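Local coordinates for protein SUMO-1 cysteine protease S273R (African swine fever virus pig/Kenya/KEN-50/1950, PDB 6LJ9) that is a cysteine protease that probably matures the viral polyproteins pp220 and pp62 into core-shell proteins and dampens host innate immunity, at residues 100-105 with 140-145. Sequence-based numbering, arbitrary orientation.
Sequences WAIKYT and YVEGKA
A β-hairpin with a two-residue turn packs against the C-terminal end of helix 90-103, with Val141 facing Ala101 and Ile102. Val141 closes the first strand of the hairpin, and its two methyl branches divide the work. CG2 meets the methyl of Ala101, at 3.7 Å from CB. CG1 lies against the stem of the isoleucine, 3.5 Å from CG1 of Ile102. With chi1 at 179°, CG1 stands anti to the backbone N and CG2 anti to the carbonyl carbon, which spreads the two branches toward neighbouring residues of the helix. The backbones also come near here, with the CA atoms of Ala101 and Val141 6.0 Å apart.

Ile102 carries the contact on toward the turn. Its CD1 touches CG of Glu142 at 3.6 Å, and the two side chains cross at about a right angle. The glutamate thus contributes an aliphatic methylene. Glu142 is poorly ordered, so this outer part is less certain than the buried Val141 and Ala101 pair. No hydrogen bond links the two segments, and the contact between them is apolar.

The hairpin is held by its own backbone. Val141 N gives a hydrogen bond to Lys144 O, and Lys144 N gives one to Val141 O, both at 3.0 Å. Glu142 has a positive phi (59°), and with Gly143 it forms a turn close to type II'. Beyond the contact, Tyr140 O accepts a hydrogen bond from Asn109, and Ala101 O accepts one from Arg148. On the helix, Trp100 packs on helix 232-244. The contact lies away from the active site. It is plain apolar packing of a helix end on the turn end of a short β-hairpin.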
loop_
_atom_site.group_PDB
_atom_site.type_symbol
_atom_site.label_atom_id
_atom_site.label_comp_id
_atom_site.label_asym_id
_atom_site.label_seq_id
_atom_site.Cartn_x
_atom_site.Cartn_y
_atom_site.Cartn_z
ATOM N N TRP B 100 1.121 4.551 -12.150
ATOM C CA TRP B 100 0.912 3.511 -11.148
ATOM C C TRP B 100 1.633 3.835 -9.847
ATOM O O TRP B 100 1.185 3.421 -8.771
ATOM C CB TRP B 100 1.373 2.158 -11.689
ATOM C CG TRP B 100 0.515 1.628 -12.795
ATOM C CD1 TRP B 100 -0.653 2.162 -13.258
ATOM C CD2 TRP B 100 0.757 0.455 -13.579
ATOM N NE1 TRP B 100 -1.151 1.394 -14.282
ATOM C CE2 TRP B 100 -0.304 0.340 -14.498
ATOM C CE3 TRP B 100 1.770 -0.510 -13.594
ATOM C CZ2 TRP B 100 -0.382 -0.700 -15.422
ATOM C CZ3 TRP B 100 1.692 -1.541 -14.512
ATOM C CH2 TRP B 100 0.623 -1.629 -15.413
ATOM N N ALA B 101 2.743 4.572 -9.923
ATOM C CA ALA B 101 3.459 4.975 -8.718
ATOM C C ALA B 101 2.656 5.956 -7.873
ATOM O O ALA B 101 2.941 6.103 -6.680
ATOM C CB ALA B 101 4.810 5.584 -9.089
ATOM N N ILE B 102 1.668 6.630 -8.463
ATOM C CA ILE B 102 0.775 7.482 -7.685
ATOM C C ILE B 102 -0.119 6.630 -6.792
ATOM O O ILE B 102 -0.257 6.887 -5.590
ATOM C CB ILE B 102 -0.062 8.377 -8.617
ATOM C CG1 ILE B 102 0.827 9.067 -9.651
ATOM C CG2 ILE B 102 -0.842 9.404 -7.811
ATOM C CD1 ILE B 102 0.053 9.823 -10.709
ATOM N N LYS B 103 -0.740 5.600 -7.371
ATOM C CA LYS B 103 -1.682 4.768 -6.633
ATOM C C LYS B 103 -0.963 3.808 -5.692
ATOM O O LYS B 103 -1.339 3.676 -4.522
ATOM C CB LYS B 103 -2.572 4.007 -7.620
ATOM C CG LYS B 103 -3.355 2.852 -7.027
ATOM C CD LYS B 103 -4.227 2.202 -8.089
ATOM C CE LYS B 103 -4.732 0.842 -7.644
ATOM N NZ LYS B 103 -5.513 0.922 -6.379
ATOM N N TYR B 104 0.071 3.133 -6.186
ATOM C CA TYR B 104 0.887 2.234 -5.371
ATOM C C TYR B 104 2.061 3.040 -4.828
ATOM O O TYR B 104 3.084 3.200 -5.497
ATOM C CB TYR B 104 1.344 1.035 -6.193
ATOM C CG TYR B 104 0.200 0.228 -6.769
ATOM C CD1 TYR B 104 -0.448 -0.733 -6.006
ATOM C CD2 TYR B 104 -0.235 0.432 -8.074
ATOM C CE1 TYR B 104 -1.495 -1.470 -6.523
ATOM C CE2 TYR B 104 -1.282 -0.304 -8.601
ATOM C CZ TYR B 104 -1.909 -1.252 -7.821
ATOM O OH TYR B 104 -2.951 -1.986 -8.342
ATOM N N THR B 105 1.910 3.550 -3.604
ATOM C CA THR B 105 2.861 4.494 -3.032
ATOM C C THR B 105 4.136 3.839 -2.514
ATOM O O THR B 105 5.053 4.556 -2.101
ATOM C CB THR B 105 2.199 5.286 -1.902
ATOM O OG1 THR B 105 1.777 4.386 -0.869
ATOM C CG2 THR B 105 0.989 6.047 -2.427
ATOM N N TYR B 140 10.270 9.328 -10.190
ATOM C CA TYR B 140 9.495 10.414 -10.781
ATOM C C TYR B 140 8.026 10.013 -10.815
ATOM O O TYR B 140 7.597 9.238 -11.675
ATOM C CB TYR B 140 10.039 10.769 -12.160
ATOM C CG TYR B 140 11.398 11.424 -12.066
ATOM C CD1 TYR B 140 12.559 10.661 -12.049
ATOM C CD2 TYR B 140 11.519 12.802 -11.954
ATOM C CE1 TYR B 140 13.802 11.255 -11.946
ATOM C CE2 TYR B 140 12.757 13.405 -11.851
ATOM C CZ TYR B 140 13.896 12.628 -11.847
ATOM O OH TYR B 140 15.131 13.227 -11.744
ATOM N N VAL B 141 7.270 10.549 -9.860
ATOM C CA VAL B 141 5.834 10.337 -9.740
ATOM C C VAL B 141 5.140 11.603 -10.219
ATOM O O VAL B 141 5.481 12.707 -9.777
ATOM C CB VAL B 141 5.444 9.997 -8.291
ATOM C CG1 VAL B 141 3.947 9.806 -8.175
ATOM C CG2 VAL B 141 6.186 8.754 -7.825
ATOM N N GLU B 142 4.168 11.440 -11.114
ATOM C CA GLU B 142 3.584 12.549 -11.883
ATOM C C GLU B 142 4.748 13.179 -12.645
ATOM O O GLU B 142 5.485 12.453 -13.331
ATOM C CB GLU B 142 2.801 13.491 -10.971
ATOM C CG GLU B 142 1.901 12.791 -9.966
ATOM C CD GLU B 142 0.928 13.738 -9.291
ATOM O OE1 GLU B 142 0.524 14.731 -9.930
ATOM O OE2 GLU B 142 0.569 13.491 -8.119
ATOM N N GLY B 143 4.960 14.489 -12.559
ATOM C CA GLY B 143 6.132 15.099 -13.153
ATOM C C GLY B 143 7.062 15.645 -12.091
ATOM O O GLY B 143 7.730 16.663 -12.297
ATOM N N LYS B 144 7.117 14.961 -10.950
ATOM C CA LYS B 144 7.803 15.456 -9.767
ATOM C C LYS B 144 8.759 14.402 -9.227
ATOM O O LYS B 144 8.420 13.216 -9.161
ATOM C CB LYS B 144 6.789 15.849 -8.686
ATOM C CG LYS B 144 7.400 16.189 -7.343
ATOM C CD LYS B 144 6.330 16.583 -6.343
ATOM C CE LYS B 144 6.933 16.816 -4.975
ATOM N NZ LYS B 144 8.028 17.819 -5.032
ATOM N N ALA B 145 9.955 14.844 -8.845
ATOM C CA ALA B 145 10.923 13.959 -8.214
ATOM C C ALA B 145 10.463 13.592 -6.808
ATOM O O ALA B 145 9.932 14.429 -6.074
ATOM C CB ALA B 145 12.296 14.623 -8.163
#